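Local coordinates for protein pyruvate kinase (Pseudomonas aeruginosa, PDB 6QXL) that probably catalyses the last step of glycolysis, moving the phosphoryl group of phosphoenolpyruvate onto ADP to yield pyruvate and ATP, at residues Ala178-Ala183 and Arg207-Ala212; Leu188-Val193 and Gln412-Met417; Thr6-Thr11 and Lys330-Val335. All coordinates share one frame; numbering follows the deposited sequence.

Contact 1 (Ala178-Ala183 and Arg207-Ala212)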
ATOM      1  N   ALA A 178      21.195 -41.002 -23.529  1.00 50.37           N
ATOM      2  CA  ALA A 178      20.763 -42.361 -23.189  1.00 52.45           C
ATOM      3  C   ALA A 178      19.763 -42.364 -22.052  1.00 55.01           C
ATOM      4  O   ALA A 178      18.776 -43.094 -22.104  1.00 61.97           O
ATOM      5  CB  ALA A 178      21.967 -43.232 -22.835  1.00 52.16           C
ATOM      6  N   ASP A 179      20.015 -41.543 -21.036  1.00 63.52           N
ATOM      7  CA  ASP A 179      19.119 -41.459 -19.881  1.00 65.36           C
ATOM      8  C   ASP A 179      17.775 -40.821 -20.246  1.00 61.43           C
ATOM      9  O   ASP A 179      16.756 -41.179 -19.662  1.00 57.51           O
ATOM     10  CB  ASP A 179      19.777 -40.700 -18.738  1.00 72.15           C
ATOM     11  CG  ASP A 179      21.003 -41.419 -18.156  1.00 80.31           C
ATOM     12  OD1 ASP A 179      20.993 -42.675 -18.125  1.00 85.87           O
ATOM     13  OD2 ASP A 179      21.943 -40.702 -17.692  1.00 90.70           O
ATOM     14  N   ILE A 180      17.764 -39.902 -21.207  1.00 56.84           N
ATOM     15  CA  ILE A 180      16.505 -39.344 -21.685  1.00 60.79           C
ATOM     16  C   ILE A 180      15.623 -40.463 -22.253  1.00 62.86           C
ATOM     17  O   ILE A 180      14.425 -40.535 -21.965  1.00 55.41           O
ATOM     18  CB  ILE A 180      16.720 -38.214 -22.711  1.00 61.05           C
ATOM     19  CG1 ILE A 180      17.187 -36.947 -21.975  1.00 60.57           C
ATOM     20  CG2 ILE A 180      15.433 -37.890 -23.430  1.00 64.98           C
ATOM     21  CD1 ILE A 180      17.627 -35.789 -22.856  1.00 61.08           C
ATOM     22  N   LYS A 181      16.230 -41.337 -23.041  1.00 68.41           N
ATOM     23  CA  LYS A 181      15.520 -42.503 -23.595  1.00 63.40           C
ATOM     24  C   LYS A 181      15.052 -43.423 -22.479  1.00 58.90           C
ATOM     25  O   LYS A 181      13.926 -43.904 -22.493  1.00 61.71           O
ATOM     26  CB  LYS A 181      16.380 -43.261 -24.594  1.00 61.11           C
ATOM     27  CG  LYS A 181      16.585 -42.440 -25.871  1.00 68.63           C
ATOM     28  CD  LYS A 181      17.601 -43.012 -26.832  1.00 75.97           C
ATOM     29  CE  LYS A 181      17.929 -41.970 -27.890  1.00 81.35           C
ATOM     30  NZ  LYS A 181      18.359 -42.510 -29.216  1.00 84.41           N
ATOM     31  N   LEU A 182      15.908 -43.641 -21.506  1.00 53.99           N
ATOM     32  CA  LEU A 182      15.533 -44.456 -20.361  1.00 58.19           C
ATOM     33  C   LEU A 182      14.344 -43.846 -19.621  1.00 60.88           C
ATOM     34  O   LEU A 182      13.441 -44.563 -19.209  1.00 62.48           O
ATOM     35  CB  LEU A 182      16.724 -44.635 -19.422  1.00 55.54           C
ATOM     36  CG  LEU A 182      16.435 -45.358 -18.121  1.00 56.16           C
ATOM     37  CD1 LEU A 182      15.809 -46.722 -18.356  1.00 53.98           C
ATOM     38  CD2 LEU A 182      17.667 -45.508 -17.274  1.00 58.37           C
ATOM     39  N   ALA A 183      14.347 -42.527 -19.461  1.00 57.61           N
ATOM     40  CA  ALA A 183      13.262 -41.845 -18.768  1.00 56.08           C
ATOM     41  C   ALA A 183      11.950 -42.001 -19.523  1.00 53.67           C
ATOM     42  O   ALA A 183      10.919 -42.349 -18.926  1.00 48.84           O
ATOM     43  CB  ALA A 183      13.592 -40.375 -18.568  1.00 55.07           C
ATOM     44  N   ARG A 207      13.310 -31.503 -27.176  1.00 54.07           N
ATOM     45  CA  ARG A 207      13.333 -32.165 -28.477  1.00 56.66           C
ATOM     46  C   ARG A 207      13.644 -33.643 -28.308  1.00 54.59           C
ATOM     47  O   ARG A 207      12.859 -34.496 -28.719  1.00 57.54           O
ATOM     48  CB  ARG A 207      14.386 -31.496 -29.361  1.00 61.59           C
ATOM     49  CG  ARG A 207      14.217 -31.618 -30.848  1.00 72.47           C
ATOM     50  CD  ARG A 207      14.738 -30.386 -31.616  1.00 82.01           C
ATOM     51  NE  ARG A 207      16.011 -29.795 -31.163  1.00 87.59           N
ATOM     52  CZ  ARG A 207      16.180 -28.529 -30.727  1.00 89.65           C
ATOM     53  NH1 ARG A 207      15.189 -27.628 -30.705  1.00 88.40           N
ATOM     54  NH2 ARG A 207      17.390 -28.078 -30.424  1.00 88.11           N
ATOM     55  N   LEU A 208      14.755 -33.940 -27.639  1.00 58.50           N
ATOM     56  CA  LEU A 208      15.182 -35.322 -27.432  1.00 61.62           C
ATOM     57  C   LEU A 208      14.141 -36.131 -26.678  1.00 61.08           C
ATOM     58  O   LEU A 208      13.933 -37.311 -26.964  1.00 66.44           O
ATOM     59  CB  LEU A 208      16.521 -35.376 -26.724  1.00 64.14           C
ATOM     60  CG  LEU A 208      17.686 -34.681 -27.469  1.00 64.67           C
ATOM     61  CD1 LEU A 208      18.931 -34.657 -26.599  1.00 63.77           C
ATOM     62  CD2 LEU A 208      17.942 -35.372 -28.817  1.00 66.60           C
ATOM     63  N   LEU A 209      13.480 -35.506 -25.711  1.00 64.10           N
ATOM     64  CA  LEU A 209      12.492 -36.227 -24.925  1.00 62.46           C
ATOM     65  C   LEU A 209      11.259 -36.560 -25.769  1.00 64.36           C
ATOM     66  O   LEU A 209      10.731 -37.679 -25.682  1.00 53.07           O
ATOM     67  CB  LEU A 209      12.117 -35.457 -23.666  1.00 56.26           C
ATOM     68  CG  LEU A 209      11.151 -36.234 -22.743  1.00 59.09           C
ATOM     69  CD1 LEU A 209      11.902 -37.343 -22.008  1.00 61.75           C
ATOM     70  CD2 LEU A 209      10.399 -35.343 -21.761  1.00 63.35           C
ATOM     71  N   THR A 210      10.780 -35.600 -26.544  1.00 73.79           N
ATOM     72  CA  THR A 210       9.628 -35.862 -27.419  1.00 78.77           C
ATOM     73  C   THR A 210       9.989 -36.876 -28.507  1.00 74.42           C
ATOM     74  O   THR A 210       9.236 -37.820 -28.741  1.00 73.90           O
ATOM     75  CB  THR A 210       9.062 -34.586 -28.054  1.00 78.49           C
ATOM     76  OG1 THR A 210      10.107 -33.805 -28.567  1.00 84.02           O
ATOM     77  CG2 THR A 210       8.336 -33.737 -26.970  1.00 70.90           C
ATOM     78  N   GLU A 211      11.154 -36.708 -29.128  1.00 63.75           N
ATOM     79  CA  GLU A 211      11.682 -37.703 -30.096  1.00 62.87           C
ATOM     80  C   GLU A 211      11.679 -39.124 -29.533  1.00 57.36           C
ATOM     81  O   GLU A 211      11.379 -40.052 -30.239  1.00 63.48           O
ATOM     82  CB  GLU A 211      13.086 -37.327 -30.591  1.00 65.30           C
ATOM     83  CG  GLU A 211      13.075 -36.206 -31.657  1.00 72.58           C
ATOM     84  CD  GLU A 211      14.462 -35.681 -32.051  1.00 83.19           C
ATOM     85  OE1 GLU A 211      14.569 -34.514 -32.495  1.00 88.11           O
ATOM     86  OE2 GLU A 211      15.464 -36.389 -31.833  1.00 95.36           O
ATOM     87  N   ALA A 212      11.961 -39.286 -28.250  1.00 55.50           N
ATOM     88  CA  ALA A 212      11.896 -40.608 -27.618  1.00 55.59           C
ATOM     89  C   ALA A 212      10.507 -40.978 -27.132  1.00 60.42           C
ATOM     90  O   ALA A 212      10.343 -42.001 -26.478  1.00 61.82           O
ATOM     91  CB  ALA A 212      12.882 -40.694 -26.464  1.00 58.20           C
TER

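Contact 2 (Leu188-Val193 and Gln412-Met417)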
ATOM      1  N   LEU A 188       8.486 -41.648 -16.986  1.00 71.14           N
ATOM      2  CA  LEU A 188       8.719 -40.755 -15.868  1.00 66.58           C
ATOM      3  C   LEU A 188       7.867 -39.497 -16.008  1.00 57.75           C
ATOM      4  O   LEU A 188       7.627 -39.011 -17.112  1.00 53.65           O
ATOM      5  CB  LEU A 188      10.201 -40.394 -15.770  1.00 70.61           C
ATOM      6  CG  LEU A 188      11.178 -41.533 -15.461  1.00 62.79           C
ATOM      7  CD1 LEU A 188      12.554 -40.969 -15.202  1.00 60.40           C
ATOM      8  CD2 LEU A 188      10.716 -42.373 -14.274  1.00 58.94           C
ATOM      9  N   ASP A 189       7.404 -38.995 -14.873  1.00 51.01           N
ATOM     10  CA  ASP A 189       6.547 -37.819 -14.838  1.00 49.37           C
ATOM     11  C   ASP A 189       7.334 -36.514 -14.996  1.00 49.50           C
ATOM     12  O   ASP A 189       6.847 -35.565 -15.610  1.00 51.00           O
ATOM     13  CB  ASP A 189       5.762 -37.834 -13.548  1.00 48.53           C
ATOM     14  CG  ASP A 189       5.021 -39.142 -13.356  1.00 46.04           C
ATOM     15  OD1 ASP A 189       4.135 -39.448 -14.162  1.00 46.34           O
ATOM     16  OD2 ASP A 189       5.369 -39.901 -12.451  1.00 47.64           O
ATOM     17  N   TYR A 190       8.549 -36.472 -14.444  1.00 52.54           N
ATOM     18  CA  TYR A 190       9.415 -35.297 -14.541  1.00 49.92           C
ATOM     19  C   TYR A 190      10.821 -35.725 -14.911  1.00 46.84           C
ATOM     20  O   TYR A 190      11.299 -36.768 -14.479  1.00 45.60           O
ATOM     21  CB  TYR A 190       9.458 -34.527 -13.204  1.00 49.06           C
ATOM     22  CG  TYR A 190       8.190 -33.797 -12.868  1.00 46.86           C
ATOM     23  CD1 TYR A 190       7.898 -32.566 -13.442  1.00 45.24           C
ATOM     24  CD2 TYR A 190       7.276 -34.338 -11.981  1.00 47.07           C
ATOM     25  CE1 TYR A 190       6.729 -31.902 -13.129  1.00 43.69           C
ATOM     26  CE2 TYR A 190       6.105 -33.673 -11.664  1.00 40.65           C
ATOM     27  CZ  TYR A 190       5.856 -32.457 -12.221  1.00 40.73           C
ATOM     28  OH  TYR A 190       4.685 -31.829 -11.921  1.00 39.87           O
ATOM     29  N   VAL A 191      11.482 -34.889 -15.696  1.00 44.49           N
ATOM     30  CA  VAL A 191      12.892 -35.052 -16.020  1.00 44.53           C
ATOM     31  C   VAL A 191      13.594 -33.735 -15.725  1.00 41.65           C
ATOM     32  O   VAL A 191      13.156 -32.682 -16.173  1.00 42.68           O
ATOM     33  CB  VAL A 191      13.083 -35.419 -17.492  1.00 41.78           C
ATOM     34  CG1 VAL A 191      14.549 -35.370 -17.896  1.00 42.71           C
ATOM     35  CG2 VAL A 191      12.536 -36.810 -17.732  1.00 46.00           C
ATOM     36  N   ALA A 192      14.699 -33.811 -14.987  1.00 41.01           N
ATOM     37  CA  ALA A 192      15.452 -32.623 -14.593  1.00 40.13           C
ATOM     38  C   ALA A 192      16.742 -32.521 -15.367  1.00 38.24           C
ATOM     39  O   ALA A 192      17.514 -33.482 -15.438  1.00 45.10           O
ATOM     40  CB  ALA A 192      15.739 -32.646 -13.111  1.00 39.23           C
ATOM     41  N   VAL A 193      16.982 -31.350 -15.950  1.00 38.43           N
ATOM     42  CA  VAL A 193      18.200 -31.074 -16.698  1.00 42.11           C
ATOM     43  C   VAL A 193      19.199 -30.372 -15.785  1.00 43.51           C
ATOM     44  O   VAL A 193      18.862 -29.383 -15.151  1.00 43.66           O
ATOM     45  CB  VAL A 193      17.887 -30.191 -17.911  1.00 41.31           C
ATOM     46  CG1 VAL A 193      19.149 -29.849 -18.683  1.00 40.81           C
ATOM     47  CG2 VAL A 193      16.895 -30.897 -18.800  1.00 42.36           C
ATOM     48  N   GLN A 412      -2.689 -37.381 -12.949  1.00 44.43           N
ATOM     49  CA  GLN A 412      -2.823 -37.723 -11.523  1.00 50.83           C
ATOM     50  C   GLN A 412      -1.475 -37.666 -10.791  1.00 53.16           C
ATOM     51  O   GLN A 412      -1.421 -37.306  -9.625  1.00 48.30           O
ATOM     52  CB  GLN A 412      -3.433 -39.117 -11.366  1.00 53.48           C
ATOM     53  CG  GLN A 412      -4.923 -39.179 -11.693  1.00 52.64           C
ATOM     54  CD  GLN A 412      -5.415 -40.583 -12.014  1.00 54.60           C
ATOM     55  OE1 GLN A 412      -4.655 -41.561 -11.945  1.00 65.07           O
ATOM     56  NE2 GLN A 412      -6.654 -40.677 -12.412  1.00 51.44           N
ATOM     57  N   ALA A 413      -0.390 -38.025 -11.489  1.00 48.04           N
ATOM     58  CA  ALA A 413       0.945 -37.980 -10.906  1.00 42.23           C
ATOM     59  C   ALA A 413       1.565 -36.593 -10.982  1.00 38.32           C
ATOM     60  O   ALA A 413       2.171 -36.125 -10.024  1.00 36.47           O
ATOM     61  CB  ALA A 413       1.853 -38.985 -11.587  1.00 42.41           C
ATOM     62  N   ARG A 414       1.428 -35.951 -12.129  1.00 40.43           N
ATOM     63  CA  ARG A 414       1.997 -34.631 -12.350  1.00 42.14           C
ATOM     64  C   ARG A 414       1.701 -33.673 -11.201  1.00 37.65           C
ATOM     65  O   ARG A 414       2.595 -33.057 -10.622  1.00 40.28           O
ATOM     66  CB  ARG A 414       1.439 -34.053 -13.640  1.00 44.81           C
ATOM     67  CG  ARG A 414       2.381 -33.084 -14.275  1.00 47.97           C
ATOM     68  CD  ARG A 414       1.682 -32.293 -15.338  1.00 54.22           C
ATOM     69  NE  ARG A 414       1.009 -32.943 -16.442  1.00 62.13           N
ATOM     70  CZ  ARG A 414       1.578 -33.635 -17.408  1.00 59.03           C
ATOM     71  NH1 ARG A 414       2.879 -33.910 -17.400  1.00 64.47           N
ATOM     72  NH2 ARG A 414       0.816 -34.132 -18.372  1.00 59.29           N
ATOM     73  N   VAL A 415       0.448 -33.598 -10.814  1.00 38.31           N
ATOM     74  CA  VAL A 415       0.041 -32.599  -9.834  1.00 35.37           C
ATOM     75  C   VAL A 415       0.556 -32.902  -8.431  1.00 33.80           C
ATOM     76  O   VAL A 415       0.431 -32.071  -7.546  1.00 33.13           O
ATOM     77  CB  VAL A 415      -1.478 -32.386  -9.828  1.00 32.54           C
ATOM     78  CG1 VAL A 415      -1.957 -32.026 -11.214  1.00 32.65           C
ATOM     79  CG2 VAL A 415      -2.213 -33.611  -9.307  1.00 35.49           C
ATOM     80  N   ALA A 416       1.163 -34.064  -8.227  1.00 36.36           N
ATOM     81  CA  ALA A 416       1.742 -34.376  -6.924  1.00 37.57           C
ATOM     82  C   ALA A 416       2.817 -33.369  -6.481  1.00 31.82           C
ATOM     83  O   ALA A 416       3.005 -33.163  -5.296  1.00 28.73           O
ATOM     84  CB  ALA A 416       2.298 -35.794  -6.909  1.00 38.81           C
ATOM     85  N   MET A 417       3.491 -32.744  -7.431  1.00 31.43           N
ATOM     86  CA  MET A 417       4.453 -31.712  -7.112  1.00 38.92           C
ATOM     87  C   MET A 417       3.872 -30.294  -6.966  1.00 41.28           C
ATOM     88  O   MET A 417       4.610 -29.384  -6.610  1.00 45.77           O
ATOM     89  CB  MET A 417       5.568 -31.680  -8.155  1.00 43.50           C
ATOM     90  CG  MET A 417       6.938 -31.270  -7.599  1.00 41.92           C
ATOM     91  SD  MET A 417       8.107 -31.124  -8.963  1.00 47.55           S
ATOM     92  CE  MET A 417       8.645 -32.782  -9.087  1.00 47.99           C
TER

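Contact 3 (Thr6-Thr11 and Lys330-Val335)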
ATOM      1  N   THR A   6       2.766 -28.062   1.143  1.00 40.76           N
ATOM      2  CA  THR A   6       4.073 -28.067   0.491  1.00 38.51           C
ATOM      3  C   THR A   6       4.473 -29.504   0.220  1.00 37.20           C
ATOM      4  O   THR A   6       4.273 -30.377   1.070  1.00 36.45           O
ATOM      5  CB  THR A   6       5.117 -27.347   1.368  1.00 39.35           C
ATOM      6  OG1 THR A   6       4.634 -26.029   1.676  1.00 33.87           O
ATOM      7  CG2 THR A   6       6.441 -27.236   0.645  1.00 38.44           C
ATOM      8  N   LYS A   7       5.037 -29.750  -0.956  1.00 36.71           N
ATOM      9  CA  LYS A   7       5.305 -31.120  -1.381  1.00 38.55           C
ATOM     10  C   LYS A   7       6.743 -31.502  -1.095  1.00 39.08           C
ATOM     11  O   LYS A   7       7.616 -30.654  -1.033  1.00 33.34           O
ATOM     12  CB  LYS A   7       4.969 -31.299  -2.855  1.00 43.98           C
ATOM     13  CG  LYS A   7       3.533 -30.933  -3.203  1.00 51.47           C
ATOM     14  CD  LYS A   7       2.498 -31.754  -2.410  1.00 53.36           C
ATOM     15  CE  LYS A   7       1.065 -31.431  -2.838  1.00 54.88           C
ATOM     16  NZ  LYS A   7       0.818 -31.760  -4.282  1.00 58.15           N
ATOM     17  N   ILE A   8       6.968 -32.804  -0.905  1.00 43.39           N
ATOM     18  CA  ILE A   8       8.273 -33.339  -0.517  1.00 40.83           C
ATOM     19  C   ILE A   8       8.841 -34.223  -1.615  1.00 38.48           C
ATOM     20  O   ILE A   8       8.221 -35.203  -2.005  1.00 41.86           O
ATOM     21  CB  ILE A   8       8.173 -34.143   0.780  1.00 37.92           C
ATOM     22  CG1 ILE A   8       7.805 -33.204   1.945  1.00 37.06           C
ATOM     23  CG2 ILE A   8       9.496 -34.857   1.051  1.00 38.81           C
ATOM     24  CD1 ILE A   8       7.512 -33.891   3.284  1.00 36.29           C
ATOM     25  N   VAL A   9      10.023 -33.869  -2.099  1.00 35.72           N
ATOM     26  CA  VAL A   9      10.766 -34.688  -3.041  1.00 39.26           C
ATOM     27  C   VAL A   9      11.849 -35.449  -2.284  1.00 43.05           C
ATOM     28  O   VAL A   9      12.669 -34.840  -1.597  1.00 43.03           O
ATOM     29  CB  VAL A   9      11.442 -33.833  -4.102  1.00 35.81           C
ATOM     30  CG1 VAL A   9      12.164 -34.713  -5.111  1.00 33.85           C
ATOM     31  CG2 VAL A   9      10.418 -32.945  -4.779  1.00 37.52           C
ATOM     32  N   ALA A  10      11.849 -36.774  -2.415  1.00 49.77           N
ATOM     33  CA  ALA A  10      12.812 -37.635  -1.711  1.00 45.86           C
ATOM     34  C   ALA A  10      13.648 -38.368  -2.741  1.00 45.55           C
ATOM     35  O   ALA A  10      13.107 -39.072  -3.599  1.00 33.02           O
ATOM     36  CB  ALA A  10      12.098 -38.617  -0.813  1.00 44.77           C
ATOM     37  N   THR A  11      14.965 -38.190  -2.660  1.00 50.26           N
ATOM     38  CA  THR A  11      15.863 -38.912  -3.541  1.00 49.77           C
ATOM     39  C   THR A  11      16.029 -40.337  -3.032  1.00 44.32           C
ATOM     40  O   THR A  11      16.187 -40.552  -1.833  1.00 39.56           O
ATOM     41  CB  THR A  11      17.240 -38.235  -3.608  1.00 49.33           C
ATOM     42  OG1 THR A  11      17.096 -36.928  -4.169  1.00 50.34           O
ATOM     43  CG2 THR A  11      18.141 -39.023  -4.504  1.00 50.28           C
ATOM     44  N   LYS A 330       9.479 -37.486   7.759  1.00 44.14           N
ATOM     45  CA  LYS A 330       8.517 -37.126   8.804  1.00 47.98           C
ATOM     46  C   LYS A 330       8.786 -35.731   9.366  1.00 45.63           C
ATOM     47  O   LYS A 330       7.866 -34.925   9.507  1.00 46.41           O
ATOM     48  CB  LYS A 330       8.500 -38.152   9.934  1.00 49.20           C
ATOM     49  CG  LYS A 330       7.870 -39.465   9.540  1.00 55.67           C
ATOM     50  CD  LYS A 330       7.583 -40.344  10.760  1.00 59.63           C
ATOM     51  CE  LYS A 330       7.088 -41.726  10.339  1.00 63.33           C
ATOM     52  NZ  LYS A 330       7.267 -42.730  11.428  1.00 68.33           N
ATOM     53  N   ALA A 331      10.056 -35.446   9.646  1.00 44.04           N
ATOM     54  CA  ALA A 331      10.426 -34.157  10.230  1.00 43.68           C
ATOM     55  C   ALA A 331      10.132 -33.024   9.239  1.00 45.83           C
ATOM     56  O   ALA A 331       9.529 -32.014   9.601  1.00 38.45           O
ATOM     57  CB  ALA A 331      11.882 -34.148  10.626  1.00 40.73           C
ATOM     58  N   MET A 332      10.542 -33.216   7.996  1.00 44.89           N
ATOM     59  CA  MET A 332      10.317 -32.226   6.974  1.00 46.05           C
ATOM     60  C   MET A 332       8.826 -31.931   6.825  1.00 46.01           C
ATOM     61  O   MET A 332       8.413 -30.766   6.783  1.00 43.94           O
ATOM     62  CB  MET A 332      10.943 -32.712   5.669  1.00 45.12           C
ATOM     63  CG  MET A 332      10.785 -31.783   4.508  1.00 51.36           C
ATOM     64  SD  MET A 332      11.875 -32.232   3.166  1.00 60.56           S
ATOM     65  CE  MET A 332      13.251 -31.114   3.482  1.00 55.89           C
ATOM     66  N   ALA A 333       8.016 -32.981   6.805  1.00 46.92           N
ATOM     67  CA  ALA A 333       6.568 -32.820   6.679  1.00 42.92           C
ATOM     68  C   ALA A 333       5.972 -32.034   7.849  1.00 42.87           C
ATOM     69  O   ALA A 333       5.072 -31.223   7.661  1.00 50.24           O
ATOM     70  CB  ALA A 333       5.896 -34.186   6.556  1.00 37.53           C
ATOM     71  N   ARG A 334       6.481 -32.268   9.046  1.00 40.72           N
ATOM     72  CA  ARG A 334       5.965 -31.605  10.235  1.00 46.93           C
ATOM     73  C   ARG A 334       6.307 -30.104  10.199  1.00 50.10           C
ATOM     74  O   ARG A 334       5.486 -29.259  10.559  1.00 56.41           O
ATOM     75  CB  ARG A 334       6.569 -32.262  11.468  1.00 48.83           C
ATOM     76  CG  ARG A 334       5.682 -32.201  12.723  1.00 55.62           C
ATOM     77  CD  ARG A 334       6.476 -32.079  14.053  1.00 64.12           C
ATOM     78  NE  ARG A 334       7.668 -32.958  14.079  1.00 76.89           N
ATOM     79  CZ  ARG A 334       8.958 -32.579  14.131  1.00 79.97           C
ATOM     80  NH1 ARG A 334       9.307 -31.289  14.197  1.00 73.18           N
ATOM     81  NH2 ARG A 334       9.912 -33.522  14.067  1.00 74.27           N
ATOM     82  N   VAL A 335       7.506 -29.776   9.729  1.00 49.83           N
ATOM     83  CA  VAL A 335       7.930 -28.392   9.678  1.00 45.77           C
ATOM     84  C   VAL A 335       7.107 -27.632   8.640  1.00 43.04           C
ATOM     85  O   VAL A 335       6.720 -26.484   8.875  1.00 37.14           O
ATOM     86  CB  VAL A 335       9.437 -28.293   9.408  1.00 44.62           C
ATOM     87  CG1 VAL A 335       9.868 -26.838   9.205  1.00 44.53           C
ATOM     88  CG2 VAL A 335      10.211 -28.893  10.567  1.00 46.97           C
TER

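Contact 1 (Ala178-Ala183 and Arg207-Ala212)
Ile180 is the first residue of 178-183 to reach helix 199-211, and it does so with both of its branches. Its CG2 heads for the main chain of Leu209 and comes within 3.7 Å of Leu209 CA. The same methyl meets a side chain as well, with Leu209 CD1 3.8 Å from Ile180 CG2. The CA-CB bond of Leu209 does not aim at the other helix; chi1 of -175° carries its CG away from the backbone N, and the end of the chain closes on the isoleucine. The second branch of Ile180 runs out through CG1 in an extended chain (chi2 172°), which places CD1 4.0 Å from Leu208 CB. The two side chains cross at about a right angle, and the Ile180 methyl CD1 also comes 4.1 Å from Leu208 CD1.

One residue on, Lys181 touches through its aliphatic part: Lys181 CG lies 4.1 Å from Ala212 CB, while the ammonium at the far end of the chain takes no part. Ala212 is the residue at which helical backbone angles end, although its N still bonds to Leu208 O at 3.1 Å.

The two helices flank strand 190-193 in sequence, as neighbouring outer helices of the TIM barrel do. With no hydrogen bond between the segments and 221 Å² buried in total, the chemistry implies cohesion by apolar packing, centred on one branched residue and edged by a lysine methylene.

Contact 2 (Leu188-Val193 and Gln412-Met417)
Tyr190 has one ring face overlapped by the thioether of Met417, in a Met-aromatic contact. Met417 SD stands 4.2 Å from the centroid of the Tyr190 ring, only 13° off its normal. The methyl shares that face but is shifted toward the rim: the bend at chi3 (-86°) turns CE back over the ring, a CH-pi contact with Met417 CE 3.9 Å from the Tyr190 centroid. At the ring edge the phenol donates a hydrogen bond from Tyr190 OH to Arg414 O at 2.8 Å, approaching at 124° to the C=O and tilted from the carbonyl plane. Arg414 CG also passes 3.5 Å from Tyr190 OH. The hydrogen bond and the methionine both restrain the ring.

Asp189 meets 412-417 by van der Waals contact, Asp189 OD1 being 3.5 Å from Ala413 CB. Its carboxylate has salt bridges to Arg409 and Arg53 and a hydrogen bond from Leu65 N, whereas Arg414 forms a salt bridge with Glu410, an NE hydrogen bond to Ser386 O and a cation-pi contact with Trp217.

The contact thus joins the fourth barrel strand, 190-193, to helix 409-414 and the 3-10 turn 415-417 of the alpha/beta domain, with Tyr190 between barrel strands 64-68 and 217-222, touching Leu66, Trp217 and Val219.

Contact 3 (Thr6-Thr11 and Lys330-Val335)
Ile8 points its CB toward helix 325-340, and from there both branches meet Met332, while the tip goes on to Ala333. CG2 comes alongside the thioether, with Met332 SD 4.1 Å from Ile8 CG2. CG1 passes the methionine's methylene, Met332 CG lying 4.2 Å from Ile8 CG1. An extended chi2 of 173° then pushes the tip farthest out. Ile8 CD1 is still 4.1 Å from Met332 CG, but it packs 3.7 Å from Ala333 CB and equally close to the main chain, Ala333 N being 3.7 Å from Ile8 CD1. The side chains of Ile8 and Met332 run antiparallel, each reaching past the other's end.

This is packing between the sheet of the (beta/alpha)8 barrel and its outer layer of helices: strand 7-11 is the first of the barrel, and helix 325-340 follows the eighth strand, 312-315, which lies next to it in the sheet. Backbone bonds of Lys7 and Val9 to Val313 close that seam. Met332, whose CG is anti to its own N (chi1 180°), extends from the helix to the sheet, where it touches Val313 and Leu315, and it also touches Val302 of helix 296-307. From the same helix turn, with its CA-CB bond directed away from the strand, Arg334 forms a salt bridge with Asp257 of a neighbouring subunit.

How the contacts relate
Along the chain the segments run 6-11, 178-183, 188-193, 207-212, 330-335 and 412-417, so contact 2 interleaves with each of the others. Contacts 1 and 3 are about 29 Å apart between centres, on opposite sides of the chain's centre, and do not touch. Contact 2 has its centre about 15 Å from that of contact 1 and about 16 Å from that of contact 3. It touches both: Ala183 O lies 3.2 Å from Leu188 N, and Lys7 NZ lies 2.8 Å from Ala416 O, each probably a hydrogen bond. Contact 1 lies wholly in the barrel's helical coat, and contact 3 joins that coat to the eight-stranded sheet, which contact 2 also reaches. The alpha/beta domain's segment 412-417 therefore meets the barrel at its first, third and fourth strands.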